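Local coordinates for Lmo0181 protein (Listeria monocytogenes serovar 1/2a, PDB 5F7V) that binds the cyclic glucan cycloalternan as the substrate-binding lipoprotein of an ABC transporter, probably delivering it for uptake across the membrane, at residues Met123-Ser128 against Ser302-Asn307; Asp238-Gly243 against Asp256-Ala261. One frame throughout, in Å; residues are numbered along the deposited sequence.

Interaction 1 of 2, residues Met123-Ser128 against Ser302-Asn307; sequences MVESFS and SFMSAN
Ser305 loses more surface to this contact than any other residue, 63 Å², and its hydroxyl carries the one direct hydrogen bond between strand 123-128 and the C-terminal part of helix 294-306. OG stands anti to the backbone N (chi1 -178°) and donates to Val124 O at 2.7 Å; it lies in the carbonyl plane, on a lone pair, with a C=O...OG angle of 145°. The same oxygen receives a CA-H...O contact from Ser305 CA at 3.1 Å. Water 1 fills the second role of the hydroxyl, donating to Ser305 OG at 2.8 Å while accepting from Val124 N, engaging both backbone polar groups of Val124. Water 2 is placed to link Glu125 O and Ser305 O, though acceptors around it outnumber its protons.

Met123 and Met304 add apolar contacts beside this bond. Met123, bent at chi2 and chi3, lays CB against Ser305 CB and brings CE to 3.9 Å from Ser302 CA. Met304 is bent likewise, and its CE reaches 3.6 Å from Glu125 OE2, the two side chains running alongside in the same direction; that carboxylate has its salt bridge with Arg314.

Glu125 and Ser126 both face Asn283, a classic beta bulge against strand 278-287. A helix on a bulged strand, the axes of segments 123-128 and 302-306 at 41°, with Ser128 touching a bound glucose, fits the alpha/beta fold of periplasmic-binding-protein-like receptors.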
# COMPACT_ATOMS: atom_id res chain seq x y z
N MET A 123 -11.73 -11.95 -2.75
CA MET A 123 -11.18 -12.66 -1.58
C MET A 123 -9.89 -11.99 -1.16
O MET A 123 -8.97 -11.82 -1.93
CB MET A 123 -10.94 -14.11 -1.95
CG MET A 123 -12.20 -14.85 -2.33
SD MET A 123 -13.36 -15.14 -0.96
CE MET A 123 -12.76 -16.66 -0.27
N VAL A 124 -9.84 -11.65 0.13
CA VAL A 124 -8.69 -10.92 0.62
C VAL A 124 -7.46 -11.80 0.64
O VAL A 124 -7.47 -12.92 1.13
CB VAL A 124 -8.94 -10.31 2.01
CG1 VAL A 124 -9.33 -11.36 3.05
CG2 VAL A 124 -7.72 -9.52 2.44
N GLU A 125 -6.38 -11.28 0.08
CA GLU A 125 -5.13 -12.00 -0.12
C GLU A 125 -4.06 -11.60 0.89
O GLU A 125 -3.29 -12.44 1.38
CB GLU A 125 -4.64 -11.72 -1.55
CG GLU A 125 -3.31 -12.31 -1.87
CD GLU A 125 -2.60 -11.64 -3.01
OE1 GLU A 125 -3.17 -10.59 -3.52
OE2 GLU A 125 -1.54 -12.13 -3.37
N SER A 126 -3.98 -10.32 1.20
CA SER A 126 -2.96 -9.83 2.11
C SER A 126 -3.35 -8.47 2.63
O SER A 126 -4.23 -7.79 2.09
CB SER A 126 -1.59 -9.76 1.46
OG SER A 126 -1.51 -8.75 0.47
N PHE A 127 -2.71 -8.03 3.71
CA PHE A 127 -2.83 -6.64 4.15
C PHE A 127 -1.46 -6.13 4.59
O PHE A 127 -0.52 -6.91 4.83
CB PHE A 127 -3.96 -6.45 5.16
CG PHE A 127 -3.67 -6.98 6.54
CD1 PHE A 127 -3.95 -8.31 6.85
CD2 PHE A 127 -3.12 -6.19 7.53
CE1 PHE A 127 -3.69 -8.85 8.09
CE2 PHE A 127 -2.86 -6.72 8.78
CZ PHE A 127 -3.16 -8.03 9.04
N SER A 128 -1.39 -4.81 4.67
CA SER A 128 -0.08 -4.18 4.91
C SER A 128 -0.23 -2.75 5.41
O SER A 128 -1.32 -2.19 5.43
CB SER A 128 0.71 -4.16 3.58
OG SER A 128 0.10 -3.34 2.61
N SER A 302 -9.69 -18.39 -3.10
CA SER A 302 -9.94 -18.87 -1.75
C SER A 302 -8.66 -19.43 -1.13
O SER A 302 -8.35 -19.17 0.03
CB SER A 302 -11.07 -19.90 -1.76
OG SER A 302 -11.31 -20.32 -0.42
N PHE A 303 -7.91 -20.22 -1.90
CA PHE A 303 -6.61 -20.73 -1.46
C PHE A 303 -5.68 -19.58 -1.04
O PHE A 303 -5.07 -19.58 0.02
CB PHE A 303 -5.98 -21.58 -2.60
CG PHE A 303 -4.56 -22.02 -2.35
CD1 PHE A 303 -3.50 -21.20 -2.71
CD2 PHE A 303 -4.29 -23.25 -1.77
CE1 PHE A 303 -2.18 -21.61 -2.48
CE2 PHE A 303 -2.97 -23.65 -1.56
CZ PHE A 303 -1.92 -22.83 -1.92
N MET A 304 -5.55 -18.59 -1.89
CA MET A 304 -4.66 -17.48 -1.63
C MET A 304 -5.16 -16.76 -0.40
O MET A 304 -4.34 -16.26 0.37
CB MET A 304 -4.61 -16.54 -2.83
CG MET A 304 -3.86 -17.11 -4.00
SD MET A 304 -2.10 -17.31 -3.76
CE MET A 304 -1.52 -15.62 -4.08
N SER A 305 -6.46 -16.71 -0.13
CA SER A 305 -7.00 -15.97 0.98
C SER A 305 -6.74 -16.65 2.32
O SER A 305 -6.28 -16.01 3.29
CB SER A 305 -8.50 -15.77 0.78
OG SER A 305 -9.04 -15.00 1.83
N ALA A 306 -7.01 -17.95 2.36
CA ALA A 306 -7.20 -18.65 3.63
C ALA A 306 -6.44 -19.95 3.76
O ALA A 306 -6.41 -20.51 4.86
CB ALA A 306 -8.69 -18.85 3.88
N ASN A 307 -5.81 -20.48 2.72
CA ASN A 307 -5.07 -21.73 2.89
C ASN A 307 -3.87 -21.55 3.82
O ASN A 307 -3.11 -20.61 3.67
CB ASN A 307 -4.66 -22.23 1.51
CG ASN A 307 -3.91 -23.52 1.59
OD1 ASN A 307 -2.70 -23.54 1.86
ND2 ASN A 307 -4.62 -24.61 1.34
O HOH W 1 -11.46 -13.70 1.60
O HOH W 2 -3.88 -14.40 3.05

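Interaction 2 of 2, residues Asp238-Gly243 against Asp256-Ala261; sequences DLFMNG and DMFQDA
A Met-aromatic contact beside a Schellman helix end joins helix 236-241 to the turn that begins at Phe258, in the weakly bonded helix about 255-258. The Schellman motif ends helix 236-241: Gly243, at positive phi, is the C-prime residue, with its N bonded to Phe240 O at 3.0 Å and Gln244 N bonded to Leu239 O. In the other segment, Phe258 to Ala261 form a type I beta turn closed by Ala261 N to Phe258 O.

Met241 has the most surface buried by the contact, 98 Å². Its CG lies anti to the carbonyl carbon, and further bends at chi2 and chi3 curl the chain around so that its end reaches the turn. SD comes to 3.6 Å from Phe258 CD1, but sits 68° off the ring normal, an oblique approach. SD also packs 3.7 Å from Ala261 CB, and CE ends 3.4 Å from Asp260 OD1, the two side chains crossing at about a right angle.

Phe240 completes the apolar patch. With CG anti to the backbone N (chi1 -176°), it places CD2 over one face of the Phe258 ring, 3.7 Å from CZ and offset toward the rim. The planes meet at 47° with centroids 4.9 Å apart, an oblique aromatic pair. No hydrogen bond crosses between the segments, so the contact rests on side-chain packing, with Met241 also touching the backbone of the turn.

The Phe240 ring also meets Phe263 edge-to-face. Both phenylalanines touch Leu248 of strand 245-251 and Ile133 of strand 119-135, which seats the two short helices against neighbouring strands of the sheet.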
# COMPACT_ATOMS: atom_id res chain seq x y z
N ASP A 238 15.89 2.69 -3.75
CA ASP A 238 17.22 2.47 -4.34
C ASP A 238 18.26 3.36 -3.64
O ASP A 238 19.36 2.93 -3.27
CB ASP A 238 17.26 2.78 -5.83
CG ASP A 238 16.18 2.09 -6.63
OD1 ASP A 238 15.85 0.95 -6.28
OD2 ASP A 238 15.69 2.67 -7.63
N LEU A 239 17.89 4.62 -3.41
CA LEU A 239 18.78 5.51 -2.63
C LEU A 239 18.99 4.99 -1.21
O LEU A 239 20.07 5.01 -0.61
CB LEU A 239 18.28 6.94 -2.62
CG LEU A 239 18.64 7.78 -3.86
CD1 LEU A 239 18.08 7.25 -5.17
CD2 LEU A 239 18.26 9.25 -3.62
N PHE A 240 17.91 4.49 -0.63
CA PHE A 240 18.03 3.87 0.72
C PHE A 240 19.00 2.69 0.74
O PHE A 240 19.88 2.61 1.61
CB PHE A 240 16.64 3.47 1.24
CG PHE A 240 16.65 2.92 2.65
CD1 PHE A 240 16.73 3.79 3.73
CD2 PHE A 240 16.61 1.55 2.91
CE1 PHE A 240 16.73 3.33 5.01
CE2 PHE A 240 16.62 1.09 4.23
CZ PHE A 240 16.67 1.98 5.26
N MET A 241 18.87 1.78 -0.23
CA MET A 241 19.85 0.69 -0.38
C MET A 241 21.26 1.17 -0.61
O MET A 241 22.18 0.47 -0.19
CB MET A 241 19.41 -0.23 -1.52
CG MET A 241 18.23 -1.09 -1.07
SD MET A 241 18.67 -2.38 0.13
CE MET A 241 19.51 -3.69 -0.77
N ASN A 242 21.43 2.32 -1.25
CA ASN A 242 22.74 2.93 -1.53
C ASN A 242 23.25 3.74 -0.34
O ASN A 242 24.28 4.41 -0.53
CB ASN A 242 22.64 3.77 -2.82
CG ASN A 242 23.99 3.97 -3.53
OD1 ASN A 242 24.75 3.03 -3.66
ND2 ASN A 242 24.24 5.18 -4.04
N GLY A 243 22.65 3.62 0.85
CA GLY A 243 23.14 4.33 2.01
C GLY A 243 22.88 5.81 2.05
O GLY A 243 23.57 6.54 2.79
N ASP A 256 11.41 -7.57 2.26
CA ASP A 256 12.20 -8.57 1.53
C ASP A 256 13.36 -7.91 0.77
O ASP A 256 14.49 -8.40 0.88
CB ASP A 256 11.32 -9.38 0.57
CG ASP A 256 12.10 -10.46 -0.15
OD1 ASP A 256 12.38 -11.48 0.49
OD2 ASP A 256 12.48 -10.25 -1.34
N MET A 257 13.12 -6.82 0.04
CA MET A 257 14.17 -6.09 -0.68
C MET A 257 15.34 -5.75 0.24
O MET A 257 16.51 -5.89 -0.11
CB MET A 257 13.59 -4.78 -1.25
CG MET A 257 14.50 -3.90 -2.07
SD MET A 257 13.51 -2.62 -2.84
CE MET A 257 12.67 -3.48 -4.16
N PHE A 258 14.99 -5.31 1.45
CA PHE A 258 15.95 -4.72 2.36
C PHE A 258 16.68 -5.77 3.19
O PHE A 258 17.57 -5.41 3.94
CB PHE A 258 15.30 -3.67 3.25
CG PHE A 258 14.80 -2.44 2.51
CD1 PHE A 258 15.24 -2.05 1.25
CD2 PHE A 258 13.86 -1.66 3.11
CE1 PHE A 258 14.76 -0.92 0.62
CE2 PHE A 258 13.35 -0.52 2.48
CZ PHE A 258 13.80 -0.14 1.23
N GLN A 259 16.36 -7.06 3.06
CA GLN A 259 17.07 -8.07 3.85
C GLN A 259 18.56 -7.98 3.63
O GLN A 259 19.33 -8.23 4.56
CB GLN A 259 16.60 -9.50 3.55
CG GLN A 259 15.13 -9.75 3.89
CD GLN A 259 14.86 -9.63 5.38
OE1 GLN A 259 15.34 -10.45 6.15
NE2 GLN A 259 14.17 -8.60 5.81
N ASP A 260 19.01 -7.66 2.42
CA ASP A 260 20.45 -7.60 2.16
C ASP A 260 20.93 -6.16 2.02
O ASP A 260 21.99 -5.91 1.43
CB ASP A 260 20.88 -8.47 0.97
CG ASP A 260 20.24 -8.07 -0.32
OD1 ASP A 260 19.47 -7.09 -0.37
OD2 ASP A 260 20.48 -8.77 -1.35
N ALA A 261 20.23 -5.23 2.65
CA ALA A 261 20.77 -3.88 2.75
C ALA A 261 22.11 -3.95 3.44
O ALA A 261 22.23 -4.68 4.44
CB ALA A 261 19.85 -2.97 3.57

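Overall arrangement
Going from the N terminus, the chain reaches strand 119-135 after several earlier strands and helices, and its 123-128 portion waits for its partner until helix 294-306 arrives; interaction 1 thus closes a long loop with 173 intervening residues. Interaction 2 lies wholly within that loop and closes a short one of 12 residues, passing through strand 245-251 between helices 236-241 and 255-258; the two loops nest without crossing. The centres of interactions 1 and 2 are about 27 Å apart. Interactions 1 and 2 do not touch, their nearest atoms being about 11 Å apart. Strand 119-135 is the common element: its early part meets the helix of interaction 1, and its later part borders the short helices of interaction 2.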